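Local coordinates for protein xylan esterase 1 (Thermoanaerobacterium sp. 'JW/SL YS485', PDB 3FCY) that probably removes acetyl groups from xylan and related compounds, as an alpha/beta-hydrolase esterase of carbohydrate esterase family CE7, at residues H115-N120 / Y250-D255; D141-G146 / F181-Q186; G157-L160 / I165-L168; N161-R166 / N174-H179; G167-A172 / T254-L259. One frame throughout, in Å; residues are numbered along the deposited sequence.

Overall arrangement
Contact 2 lies deepest, its centre about 9 Å from the centre of the chain. There a bidentate salt bridge ties the turn after strand 136-140 to helix 176-192. That helix also serves contact 4, where its first turn meets loop 161-166 through apolar side chains, one direct backbone bond and a water. Contacts 3 and 5 lie farther out, yet are still largely buried; contact 3 relies on waters and a guanidinium lying flat against a backbone, contact 5 on one tyrosine. Contacts 1 and 5 use helix 251-260, each through a short tyrosine-carboxylate bond. Glu252 of contact 1 also binds Ile165, joining it to contacts 3 and 4. All five contacts touch the second subunit.

Contact 1: residues H115-N120 / Y250-D255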
# COMPACT_ATOMS: atom_id res chain seq x y z
N HIS A 115 29.70 -0.23 4.28
CA HIS A 115 28.37 0.29 4.01
C HIS A 115 27.25 -0.70 3.70
O HIS A 115 27.48 -1.90 3.50
CB HIS A 115 28.45 1.30 2.87
CG HIS A 115 28.81 0.70 1.55
ND1 HIS A 115 27.94 -0.10 0.83
CD2 HIS A 115 29.96 0.75 0.83
CE1 HIS A 115 28.54 -0.51 -0.27
NE2 HIS A 115 29.76 -0.01 -0.30
N GLY A 116 26.03 -0.17 3.67
CA GLY A 116 24.85 -0.95 3.39
C GLY A 116 24.75 -1.43 1.96
O GLY A 116 25.43 -0.94 1.06
N TYR A 117 23.87 -2.41 1.75
CA TYR A 117 23.63 -3.02 0.45
C TYR A 117 23.19 -2.00 -0.61
O TYR A 117 22.18 -1.33 -0.45
CB TYR A 117 22.57 -4.11 0.62
CG TYR A 117 22.55 -5.19 -0.43
CD1 TYR A 117 23.69 -5.48 -1.19
CD2 TYR A 117 21.41 -5.98 -0.61
CE1 TYR A 117 23.69 -6.54 -2.10
CE2 TYR A 117 21.40 -7.03 -1.52
CZ TYR A 117 22.54 -7.31 -2.26
OH TYR A 117 22.53 -8.35 -3.16
N SER A 118 23.97 -1.91 -1.69
CA SER A 118 23.72 -1.01 -2.82
C SER A 118 24.18 0.43 -2.58
O SER A 118 24.09 1.28 -3.48
CB SER A 118 22.23 -1.01 -3.20
OG SER A 118 21.48 -0.10 -2.41
N SER A 119 24.68 0.71 -1.38
CA SER A 119 25.14 2.06 -1.07
C SER A 119 26.63 2.21 -1.37
O SER A 119 27.17 1.52 -2.23
CB SER A 119 24.88 2.37 0.41
OG SER A 119 25.15 3.74 0.69
N ASN A 120 27.29 3.12 -0.66
CA ASN A 120 28.72 3.36 -0.83
C ASN A 120 29.28 3.98 0.45
O ASN A 120 28.56 4.13 1.43
CB ASN A 120 28.98 4.28 -2.04
CG ASN A 120 28.30 5.62 -1.91
OD1 ASN A 120 28.27 6.22 -0.83
ND2 ASN A 120 27.76 6.12 -3.02
N TYR A 250 16.67 -9.59 0.91
CA TYR A 250 16.93 -10.99 0.59
C TYR A 250 16.06 -11.54 -0.55
O TYR A 250 15.99 -12.75 -0.75
CB TYR A 250 16.72 -11.85 1.84
CG TYR A 250 17.83 -11.76 2.87
CD1 TYR A 250 19.10 -12.28 2.60
CD2 TYR A 250 17.59 -11.21 4.13
CE1 TYR A 250 20.11 -12.25 3.57
CE2 TYR A 250 18.60 -11.17 5.11
CZ TYR A 250 19.85 -11.70 4.82
OH TYR A 250 20.85 -11.68 5.77
N GLN A 251 15.41 -10.65 -1.29
CA GLN A 251 14.54 -11.05 -2.39
C GLN A 251 15.21 -11.96 -3.43
O GLN A 251 14.57 -12.86 -3.97
CB GLN A 251 14.00 -9.80 -3.10
CG GLN A 251 13.12 -10.09 -4.32
CD GLN A 251 11.84 -10.83 -3.96
OE1 GLN A 251 11.09 -10.40 -3.08
NE2 GLN A 251 11.58 -11.93 -4.63
N GLU A 252 16.49 -11.72 -3.70
CA GLU A 252 17.22 -12.49 -4.69
C GLU A 252 17.26 -13.99 -4.41
O GLU A 252 17.36 -14.79 -5.34
CB GLU A 252 18.63 -11.94 -4.85
CG GLU A 252 19.52 -12.10 -3.63
CD GLU A 252 20.72 -11.18 -3.69
OE1 GLU A 252 20.57 -9.98 -3.36
OE2 GLU A 252 21.81 -11.64 -4.08
N ILE A 253 17.18 -14.39 -3.15
CA ILE A 253 17.19 -15.81 -2.82
C ILE A 253 15.91 -16.43 -3.36
O ILE A 253 15.92 -17.55 -3.88
CB ILE A 253 17.28 -16.04 -1.30
CG1 ILE A 253 18.66 -15.61 -0.80
CG2 ILE A 253 17.01 -17.50 -0.98
CD1 ILE A 253 18.79 -15.63 0.70
N THR A 254 14.81 -15.70 -3.23
CA THR A 254 13.52 -16.16 -3.74
C THR A 254 13.57 -16.16 -5.27
O THR A 254 13.13 -17.11 -5.91
CB THR A 254 12.36 -15.25 -3.25
OG1 THR A 254 12.10 -15.51 -1.87
CG2 THR A 254 11.09 -15.50 -4.07
N ASP A 255 14.12 -15.09 -5.85
CA ASP A 255 14.23 -14.99 -7.30
C ASP A 255 15.02 -16.18 -7.85
O ASP A 255 14.65 -16.77 -8.86
CB ASP A 255 14.94 -13.71 -7.73
CG ASP A 255 14.15 -12.45 -7.42
OD1 ASP A 255 12.94 -12.55 -7.11
OD2 ASP A 255 14.74 -11.35 -7.51
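The hydroxyl of Tyr117 is held from two directions: OH donates to OE1 of Glu252 at 2.6 Å and accepts from the backbone N of His163. Tyr117 sits in the loop after strand 108-114 of this alpha/beta hydrolase, about 6 Å by side chain from Ser208, the predicted nucleophile, and is itself predicted to bind substrate. As in other CE7 esterases, its backbone amide probably helps to form the oxyanion hole with that of Gln209. Glu252 belongs to helix 251-260, and the two side chains come at each other from opposite directions. The oxygen meets the phenol at the ring edge, in plane, and uses the lone pair on the side of the other carboxylate oxygen. Ring and carboxylate planes are 26° apart.

CG of Glu252 stands between the backbone N and the carbonyl carbon (chi1 67°), a crowded position, and the chain then runs extended to its carboxylate. The second oxygen, OE2, takes the backbone N of Ile165, so one buried carboxylate holds both the phenol and loop 161-166. Phe233 meets the Tyr117 ring, and Leu160 of the second subunit packs against it, placing the contact beside a subunit interface.

Behind the tyrosine, Gly116 to Ser119 form a type II beta turn. Its carbonyl, Gly116 O, accepts Ser119 N at 3.0 Å from one face of the carbonyl plane. From the opposite face comes His115 ND1, 2.7 Å from Gly116 O and with that oxygen almost exactly in the imidazole plane.

Contact 2: residues D141-G146 / F181-Q186; sequences DVRGQG and FLDTAQ
Arg143 and Asp183 join in a side-on, bidentate salt bridge. The arginine opens the Arg-Gly-Gln sequence that marks CE7 esterases, in a type II beta turn (Val142 to Gln145) after strand 136-140 of the alpha/beta-hydrolase sheet; the aspartate belongs to helix 176-192.

From CB, the arginine sets CG anti to its own carbonyl carbon (chi1 -61°) and then runs straight out through CD to NE. On the way, CG and CD both pass OD2 of Asp183, CG at 3.4 Å from it. NE makes the closest approach, donating to Asp183 OD2 at 2.6 Å. The chain divides at CZ. NH2 turns to the other oxygen, with 2.8 Å from Arg143 NH2 to Asp183 OD1, and also bonds to Val90 O; NH1 packs beside CB of His179. Both bonds to Asp183 use syn lone pairs. The guanidinium and carboxylate planes are only 24° apart, although the two side chains as a whole cross at about a right angle. Two bonds to two different oxygens hold the guanidinium against rotation.

OD2 has a further partner. A water donates to Asp183 OD2 at 2.8 Å and accepts from the backbone of the turn, 3.1 Å from Arg143 N, so the carboxylate reaches both the tip and the root of the same arginine.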
# COMPACT_ATOMS: atom_id res chain seq x y z
N ASP A 141 34.41 0.85 -0.39
CA ASP A 141 33.27 0.72 -1.29
C ASP A 141 33.24 -0.74 -1.71
O ASP A 141 34.29 -1.32 -2.03
CB ASP A 141 33.43 1.59 -2.54
CG ASP A 141 33.16 3.06 -2.28
OD1 ASP A 141 32.40 3.36 -1.32
OD2 ASP A 141 33.68 3.90 -3.04
N VAL A 142 32.06 -1.35 -1.69
CA VAL A 142 31.92 -2.74 -2.09
C VAL A 142 31.96 -2.82 -3.61
O VAL A 142 31.45 -1.93 -4.30
CB VAL A 142 30.58 -3.34 -1.58
CG1 VAL A 142 30.37 -4.73 -2.17
CG2 VAL A 142 30.60 -3.43 -0.05
N ARG A 143 32.59 -3.87 -4.13
CA ARG A 143 32.69 -4.07 -5.57
C ARG A 143 31.33 -3.97 -6.27
O ARG A 143 30.35 -4.53 -5.80
CB ARG A 143 33.26 -5.46 -5.89
CG ARG A 143 34.65 -5.72 -5.35
CD ARG A 143 35.12 -7.11 -5.75
NE ARG A 143 36.47 -7.37 -5.26
CZ ARG A 143 37.32 -8.24 -5.79
NH1 ARG A 143 36.96 -8.95 -6.85
NH2 ARG A 143 38.53 -8.38 -5.27
N GLY A 144 31.30 -3.24 -7.38
CA GLY A 144 30.09 -3.10 -8.16
C GLY A 144 28.81 -2.57 -7.54
O GLY A 144 27.73 -2.77 -8.11
N GLN A 145 28.90 -1.90 -6.39
CA GLN A 145 27.68 -1.36 -5.80
C GLN A 145 27.57 0.15 -6.07
O GLN A 145 27.76 0.58 -7.21
CB GLN A 145 27.60 -1.72 -4.31
CG GLN A 145 27.55 -3.24 -4.10
CD GLN A 145 27.04 -3.68 -2.73
OE1 GLN A 145 26.73 -2.85 -1.87
NE2 GLN A 145 26.96 -4.99 -2.54
N GLY A 146 27.26 0.94 -5.05
CA GLY A 146 27.10 2.37 -5.28
C GLY A 146 28.35 3.24 -5.30
O GLY A 146 28.24 4.45 -5.53
N PHE A 181 34.43 -10.25 0.80
CA PHE A 181 34.89 -10.53 2.16
C PHE A 181 36.41 -10.42 2.18
O PHE A 181 36.99 -9.81 3.08
CB PHE A 181 34.47 -11.94 2.60
CG PHE A 181 33.01 -12.07 2.97
CD1 PHE A 181 32.10 -11.04 2.73
CD2 PHE A 181 32.54 -13.25 3.54
CE1 PHE A 181 30.75 -11.19 3.04
CE2 PHE A 181 31.19 -13.41 3.86
CZ PHE A 181 30.29 -12.38 3.61
N LEU A 182 37.06 -11.01 1.18
CA LEU A 182 38.52 -10.95 1.09
C LEU A 182 39.01 -9.51 1.00
O LEU A 182 40.05 -9.17 1.56
CB LEU A 182 39.03 -11.76 -0.11
CG LEU A 182 38.93 -13.29 0.04
CD1 LEU A 182 39.42 -13.97 -1.25
CD2 LEU A 182 39.76 -13.74 1.24
N ASP A 183 38.26 -8.66 0.29
CA ASP A 183 38.65 -7.26 0.18
C ASP A 183 38.71 -6.62 1.57
O ASP A 183 39.62 -5.86 1.88
CB ASP A 183 37.67 -6.45 -0.67
CG ASP A 183 37.66 -6.85 -2.14
OD1 ASP A 183 38.70 -7.33 -2.65
OD2 ASP A 183 36.62 -6.65 -2.79
N THR A 184 37.72 -6.93 2.42
CA THR A 184 37.72 -6.34 3.76
C THR A 184 38.94 -6.80 4.56
O THR A 184 39.57 -6.01 5.25
CB THR A 184 36.42 -6.68 4.57
OG1 THR A 184 36.44 -8.05 4.99
CG2 THR A 184 35.18 -6.43 3.72
N ALA A 185 39.27 -8.08 4.45
CA ALA A 185 40.42 -8.65 5.16
C ALA A 185 41.71 -8.02 4.67
O ALA A 185 42.58 -7.66 5.46
CB ALA A 185 40.47 -10.16 4.97
N GLN A 186 41.83 -7.89 3.35
CA GLN A 186 43.01 -7.30 2.74
C GLN A 186 43.14 -5.84 3.15
O GLN A 186 44.23 -5.38 3.46
CB GLN A 186 42.91 -7.41 1.21
CG GLN A 186 44.10 -6.81 0.45
CD GLN A 186 44.02 -7.07 -1.05
OE1 GLN A 186 42.97 -7.45 -1.57
NE2 GLN A 186 45.13 -6.85 -1.74
O HOH W 1 34.78 -4.65 -2.08

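Contact 3: residues G157-L160 / I165-L168; sequences GNTL and IRGL
The guanidinium of Arg166 lies flat against the backbone of Thr159, whose CA stands 3.3 Å above its plane, displaced toward the rim. Thr159 O is over this same face, and the bond angle there is too poor for a hydrogen bond. CD2 of His163 lies over the opposite face, toward its rim, and a water lies at the edge, in plane. The side chain gets there by folding: CG is anti to the backbone N (chi1 -170°), after which the chain bends at both chi2 and chi3.

The edge water is a probable link. It accepts from Arg166 NE at 2.8 Å and lies 2.8 Å from Asn158 OD1. A second water joins the backbones, donating to Asn158 O at 2.7 Å and accepting from Gly167 N at 2.8 Å. Asn158 is thus tied to the segment 165-168 by its carbonyl and probably by its amide oxygen, while its ND2 reaches Gln145 O of the second subunit. Beside this, Ile165 CD1 comes within 4.2 Å of Asn158 OD1.

Residues 165 to 168 form a type II beta turn, closed by Leu168 N to Ile165 O; Gly167 takes a positive phi of 87° that a CB would crowd against the preceding carbonyl. The strongest polar partners lie across the interface: Arg166 NH2 binds Thr159 O of the second subunit, and Thr159 OG1 binds Asp151 of that subunit. Both segments belong to the long excursion between strand 136-140 and helix 176-192 of the alpha/beta-hydrolase fold, which here builds a subunit interface, consistent with the oligomers of CE7 esterases.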
# COMPACT_ATOMS: atom_id res chain seq x y z
N GLY A 157 25.82 -17.64 -14.87
CA GLY A 157 24.59 -17.46 -14.12
C GLY A 157 24.10 -16.02 -14.12
O GLY A 157 24.65 -15.16 -14.81
N ASN A 158 23.07 -15.77 -13.33
CA ASN A 158 22.44 -14.45 -13.21
C ASN A 158 23.39 -13.31 -12.83
O ASN A 158 24.26 -13.47 -11.97
CB ASN A 158 21.30 -14.55 -12.20
CG ASN A 158 20.47 -13.29 -12.11
OD1 ASN A 158 20.81 -12.35 -11.39
ND2 ASN A 158 19.38 -13.26 -12.87
N THR A 159 23.23 -12.16 -13.48
CA THR A 159 24.04 -10.97 -13.19
C THR A 159 23.14 -9.73 -13.15
O THR A 159 23.63 -8.61 -13.04
CB THR A 159 25.13 -10.70 -14.27
OG1 THR A 159 24.50 -10.32 -15.51
CG2 THR A 159 26.00 -11.93 -14.48
N LEU A 160 21.83 -9.93 -13.24
CA LEU A 160 20.88 -8.83 -13.23
C LEU A 160 20.56 -8.24 -11.86
O LEU A 160 20.53 -7.02 -11.70
CB LEU A 160 19.58 -9.26 -13.91
CG LEU A 160 18.41 -8.27 -13.93
CD1 LEU A 160 18.84 -6.96 -14.60
CD2 LEU A 160 17.23 -8.89 -14.67
N ILE A 165 23.64 -14.03 -4.69
CA ILE A 165 23.56 -15.17 -5.60
C ILE A 165 24.51 -15.01 -6.79
O ILE A 165 24.52 -15.85 -7.69
CB ILE A 165 22.13 -15.38 -6.15
CG1 ILE A 165 21.68 -14.15 -6.95
CG2 ILE A 165 21.16 -15.65 -5.01
CD1 ILE A 165 20.37 -14.35 -7.69
N ARG A 166 25.28 -13.93 -6.81
CA ARG A 166 26.22 -13.69 -7.91
C ARG A 166 27.35 -14.73 -7.85
O ARG A 166 28.12 -14.77 -6.90
CB ARG A 166 26.80 -12.27 -7.80
CG ARG A 166 27.61 -11.80 -9.01
CD ARG A 166 26.76 -11.78 -10.30
NE ARG A 166 25.58 -10.94 -10.16
CZ ARG A 166 25.56 -9.62 -10.28
NH1 ARG A 166 26.67 -8.95 -10.56
NH2 ARG A 166 24.43 -8.95 -10.10
N GLY A 167 27.42 -15.58 -8.87
CA GLY A 167 28.43 -16.62 -8.92
C GLY A 167 27.97 -17.89 -8.21
O GLY A 167 28.74 -18.83 -8.04
N LEU A 168 26.70 -17.92 -7.82
CA LEU A 168 26.15 -19.08 -7.12
C LEU A 168 26.12 -20.33 -8.01
O LEU A 168 26.29 -21.44 -7.51
CB LEU A 168 24.74 -18.76 -6.61
CG LEU A 168 24.03 -19.83 -5.77
CD1 LEU A 168 24.86 -20.17 -4.54
CD2 LEU A 168 22.66 -19.32 -5.36
O HOH W 2 25.85 -15.55 -11.20
O HOH W 3 22.96 -11.83 -9.62

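Contact 4: residues N161-R166 / N174-H179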
# COMPACT_ATOMS: atom_id res chain seq x y z
N ASN A 161 20.33 -9.09 -10.87
CA ASN A 161 19.98 -8.60 -9.54
C ASN A 161 20.56 -9.39 -8.38
O ASN A 161 20.37 -10.60 -8.29
CB ASN A 161 18.46 -8.55 -9.36
CG ASN A 161 17.80 -7.44 -10.17
OD1 ASN A 161 18.05 -6.25 -9.95
ND2 ASN A 161 16.95 -7.83 -11.12
N GLY A 162 21.26 -8.69 -7.48
CA GLY A 162 21.81 -9.33 -6.30
C GLY A 162 23.22 -9.86 -6.34
O GLY A 162 23.62 -10.56 -7.27
N HIS A 163 23.99 -9.53 -5.30
CA HIS A 163 25.37 -9.99 -5.19
C HIS A 163 25.47 -11.27 -4.36
O HIS A 163 26.48 -11.98 -4.43
CB HIS A 163 26.24 -8.89 -4.57
CG HIS A 163 26.68 -7.86 -5.55
ND1 HIS A 163 27.35 -6.71 -5.17
CD2 HIS A 163 26.59 -7.80 -6.91
CE1 HIS A 163 27.65 -6.00 -6.25
NE2 HIS A 163 27.20 -6.64 -7.31
N ILE A 164 24.44 -11.58 -3.58
CA ILE A 164 24.45 -12.79 -2.76
C ILE A 164 24.47 -14.03 -3.65
O ILE A 164 25.20 -14.98 -3.38
CB ILE A 164 23.22 -12.86 -1.84
CG1 ILE A 164 23.26 -11.71 -0.82
CG2 ILE A 164 23.18 -14.21 -1.12
CD1 ILE A 164 22.08 -11.68 0.12
N ILE A 165 23.64 -14.03 -4.69
CA ILE A 165 23.56 -15.17 -5.60
C ILE A 165 24.51 -15.01 -6.79
O ILE A 165 24.52 -15.85 -7.69
CB ILE A 165 22.13 -15.38 -6.15
CG1 ILE A 165 21.68 -14.15 -6.95
CG2 ILE A 165 21.16 -15.65 -5.01
CD1 ILE A 165 20.37 -14.35 -7.69
N ARG A 166 25.28 -13.93 -6.81
CA ARG A 166 26.22 -13.69 -7.91
C ARG A 166 27.35 -14.73 -7.85
O ARG A 166 28.12 -14.77 -6.90
CB ARG A 166 26.80 -12.27 -7.80
CG ARG A 166 27.61 -11.80 -9.01
CD ARG A 166 26.76 -11.78 -10.30
NE ARG A 166 25.58 -10.94 -10.16
CZ ARG A 166 25.56 -9.62 -10.28
NH1 ARG A 166 26.67 -8.95 -10.56
NH2 ARG A 166 24.43 -8.95 -10.10
N ASN A 174 34.28 -18.70 -6.92
CA ASN A 174 34.01 -17.53 -7.77
C ASN A 174 32.82 -16.71 -7.28
O ASN A 174 32.34 -15.81 -7.98
CB ASN A 174 33.78 -17.96 -9.22
CG ASN A 174 34.98 -18.69 -9.81
OD1 ASN A 174 36.12 -18.26 -9.64
ND2 ASN A 174 34.72 -19.78 -10.53
N MET A 175 32.33 -17.02 -6.08
CA MET A 175 31.20 -16.30 -5.52
C MET A 175 31.67 -14.88 -5.18
O MET A 175 32.67 -14.71 -4.49
CB MET A 175 30.68 -17.03 -4.29
CG MET A 175 30.02 -18.36 -4.67
SD MET A 175 29.58 -19.39 -3.27
CE MET A 175 28.10 -18.57 -2.69
N LEU A 176 30.95 -13.88 -5.67
CA LEU A 176 31.33 -12.49 -5.46
C LEU A 176 31.52 -12.04 -4.01
O LEU A 176 32.46 -11.31 -3.73
CB LEU A 176 30.35 -11.55 -6.17
CG LEU A 176 30.69 -10.06 -6.08
CD1 LEU A 176 32.09 -9.81 -6.63
CD2 LEU A 176 29.66 -9.24 -6.85
N PHE A 177 30.64 -12.44 -3.10
CA PHE A 177 30.83 -12.00 -1.71
C PHE A 177 32.05 -12.65 -1.08
O PHE A 177 32.51 -12.24 -0.02
CB PHE A 177 29.58 -12.26 -0.86
CG PHE A 177 28.68 -11.06 -0.75
CD1 PHE A 177 29.13 -9.88 -0.15
CD2 PHE A 177 27.38 -11.09 -1.27
CE1 PHE A 177 28.32 -8.75 -0.07
CE2 PHE A 177 26.56 -9.96 -1.19
CZ PHE A 177 27.03 -8.79 -0.59
N ARG A 178 32.58 -13.67 -1.74
CA ARG A 178 33.78 -14.34 -1.26
C ARG A 178 34.92 -13.35 -1.50
O ARG A 178 35.76 -13.12 -0.62
CB ARG A 178 33.98 -15.64 -2.06
CG ARG A 178 35.20 -16.47 -1.68
CD ARG A 178 36.36 -16.16 -2.60
NE ARG A 178 37.30 -17.28 -2.70
CZ ARG A 178 38.41 -17.23 -3.42
NH1 ARG A 178 38.72 -16.13 -4.10
NH2 ARG A 178 39.22 -18.28 -3.46
N HIS A 179 34.92 -12.72 -2.68
CA HIS A 179 35.95 -11.75 -3.02
C HIS A 179 35.78 -10.49 -2.16
O HIS A 179 36.75 -9.93 -1.67
CB HIS A 179 35.87 -11.36 -4.50
CG HIS A 179 35.79 -12.54 -5.42
ND1 HIS A 179 36.48 -13.71 -5.19
CD2 HIS A 179 35.13 -12.71 -6.59
CE1 HIS A 179 36.24 -14.56 -6.17
NE2 HIS A 179 35.42 -13.98 -7.04
O HOH W 4 28.17 -14.01 -3.60
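Leu176, Phe177 and His163 carry this contact between loop 161-166 and the first turn of helix 176-192. Leu176 lays CD2 over one face of the His163 imidazole, 3.5 Å from the ring centroid and 13° off the normal, a CH-pi contact. Its CG is anti to the backbone N (chi1 -177°), which carries the branch across to the ring. Leu176 CB packs against Arg166 CB and CG. Phe177 uses one corner of its ring: CE2 lies 3.6 Å from His163 CB, which is well above the ring plane, and 3.8 Å from Ile164 CG1; the Ile164 backbone is at the ring edge.

The backbones meet at the start of the helix, where Met175 is the N-cap residue. Leu176 N donates to Arg166 O at 3.2 Å, the N-H...O angle being 165°. Phe177 N is served by a water, which accepts from it at 3.0 Å and lies 2.8 Å from His163 O.

The far end of the imidazole belongs to the interface, NE2 bonding to Thr159 OG1 of the second subunit. Were His163 an alanine, Leu176 CD2 would probably lose the ring face it rests on, and that neighbouring threonine its imidazole partner.

Amides in a first helical turn have no carbonyl of an earlier turn to bind; here the loop supplies one directly and probably one through water, so buried polar groups find partners within an otherwise apolar contact.

Contact 5: residues G167-A172 / T254-L259; sequences GLDDDA and TDYFRL
Gly167 to Asp170 make a type I beta turn, closed by Asp170 N to Gly167 O at 3.1 Å, and its backbone stays well clear of helix 251-260: the nearest CA atoms, Leu168 and Tyr256, are 9.3 Å apart. Tyr256 spans that distance. Its CG lies anti to the backbone N (chi1 -180°), and the ring reaches out to the turn with its hydroxyl leading. Leu168 puts CD2 over the middle of one ring face, 3.8 Å from the Tyr256 centroid and 8° off the normal, a well-centred CH-pi contact.

In sequence the helix falls between strands 226-230 and 289-295, where alpha/beta hydrolases commonly carry the insertions that cap the active site; the contact fastens this region to the long loop before helix 176-192. At the ring edge, Tyr256 OH donates at 2.5 Å to Asp169 OD1, which receives it on its syn lone pair, the side of the other oxygen; carboxylate and ring planes are 47° apart. Arg266 NH2 donates to the same hydroxyl. A phenylalanine in this place would keep the face for Leu168 but would probably leave Asp169 OD1 and Arg266 without the hydroxyl that joins them. The other carboxylate oxygen, Asp169 OD2, passes 3.6 Å from Tyr256 CE1.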
# COMPACT_ATOMS: atom_id res chain seq x y z
N GLY A 167 27.42 -15.58 -8.87
CA GLY A 167 28.43 -16.62 -8.92
C GLY A 167 27.97 -17.89 -8.21
O GLY A 167 28.74 -18.83 -8.04
N LEU A 168 26.70 -17.92 -7.82
CA LEU A 168 26.15 -19.08 -7.12
C LEU A 168 26.12 -20.33 -8.01
O LEU A 168 26.29 -21.44 -7.51
CB LEU A 168 24.74 -18.76 -6.61
CG LEU A 168 24.03 -19.83 -5.77
CD1 LEU A 168 24.86 -20.17 -4.54
CD2 LEU A 168 22.66 -19.32 -5.36
N ASP A 169 25.90 -20.16 -9.31
CA ASP A 169 25.89 -21.31 -10.23
C ASP A 169 27.27 -21.56 -10.83
O ASP A 169 27.43 -22.39 -11.73
CB ASP A 169 24.89 -21.10 -11.39
CG ASP A 169 23.45 -21.21 -10.95
OD1 ASP A 169 23.16 -22.00 -10.02
OD2 ASP A 169 22.60 -20.52 -11.54
N ASP A 170 28.27 -20.82 -10.36
CA ASP A 170 29.64 -20.98 -10.84
C ASP A 170 30.37 -21.73 -9.72
O ASP A 170 29.75 -22.14 -8.74
CB ASP A 170 30.29 -19.59 -10.99
CG ASP A 170 31.50 -19.61 -11.90
OD1 ASP A 170 32.33 -20.54 -11.78
OD2 ASP A 170 31.63 -18.67 -12.72
N ASP A 171 31.68 -21.93 -9.86
CA ASP A 171 32.43 -22.61 -8.81
C ASP A 171 32.35 -21.79 -7.52
O ASP A 171 32.36 -20.56 -7.56
CB ASP A 171 33.90 -22.78 -9.20
CG ASP A 171 34.68 -23.58 -8.17
OD1 ASP A 171 34.46 -24.81 -8.09
OD2 ASP A 171 35.49 -22.98 -7.44
N ALA A 172 32.27 -22.47 -6.38
CA ALA A 172 32.18 -21.77 -5.09
C ALA A 172 33.25 -20.70 -4.90
O ALA A 172 32.99 -19.66 -4.30
CB ALA A 172 32.24 -22.78 -3.95
N THR A 254 14.81 -15.70 -3.23
CA THR A 254 13.52 -16.16 -3.74
C THR A 254 13.57 -16.16 -5.27
O THR A 254 13.13 -17.11 -5.91
CB THR A 254 12.36 -15.25 -3.25
OG1 THR A 254 12.10 -15.51 -1.87
CG2 THR A 254 11.09 -15.50 -4.07
N ASP A 255 14.12 -15.09 -5.85
CA ASP A 255 14.23 -14.99 -7.30
C ASP A 255 15.02 -16.18 -7.85
O ASP A 255 14.65 -16.77 -8.86
CB ASP A 255 14.94 -13.71 -7.73
CG ASP A 255 14.15 -12.45 -7.42
OD1 ASP A 255 12.94 -12.55 -7.11
OD2 ASP A 255 14.74 -11.35 -7.51
N TYR A 256 16.11 -16.51 -7.17
CA TYR A 256 16.94 -17.62 -7.60
C TYR A 256 16.15 -18.92 -7.72
O TYR A 256 16.17 -19.57 -8.77
CB TYR A 256 18.10 -17.86 -6.63
CG TYR A 256 18.97 -19.00 -7.09
CD1 TYR A 256 19.92 -18.83 -8.09
CD2 TYR A 256 18.77 -20.29 -6.59
CE1 TYR A 256 20.65 -19.90 -8.59
CE2 TYR A 256 19.49 -21.37 -7.07
CZ TYR A 256 20.43 -21.17 -8.07
OH TYR A 256 21.14 -22.25 -8.55
N PHE A 257 15.47 -19.31 -6.65
CA PHE A 257 14.68 -20.54 -6.67
C PHE A 257 13.56 -20.50 -7.72
O PHE A 257 13.35 -21.47 -8.44
CB PHE A 257 14.09 -20.81 -5.28
CG PHE A 257 15.05 -21.46 -4.33
CD1 PHE A 257 15.39 -22.81 -4.49
CD2 PHE A 257 15.65 -20.74 -3.30
CE1 PHE A 257 16.31 -23.42 -3.63
CE2 PHE A 257 16.56 -21.34 -2.44
CZ PHE A 257 16.90 -22.68 -2.61
N ARG A 258 12.86 -19.38 -7.79
CA ARG A 258 11.77 -19.24 -8.76
C ARG A 258 12.24 -19.49 -10.18
O ARG A 258 11.54 -20.12 -10.98
CB ARG A 258 11.15 -17.84 -8.66
CG ARG A 258 10.20 -17.64 -7.47
CD ARG A 258 9.77 -16.18 -7.34
NE ARG A 258 8.97 -15.70 -8.47
CZ ARG A 258 7.65 -15.84 -8.59
NH1 ARG A 258 6.96 -16.45 -7.64
NH2 ARG A 258 7.03 -15.36 -9.65
N LEU A 259 13.44 -19.02 -10.50
CA LEU A 259 13.99 -19.16 -11.84
C LEU A 259 14.83 -20.39 -12.11
O LEU A 259 14.75 -20.96 -13.20
CB LEU A 259 14.83 -17.93 -12.18
CG LEU A 259 14.12 -16.58 -12.23
CD1 LEU A 259 15.16 -15.46 -12.22
CD2 LEU A 259 13.26 -16.50 -13.48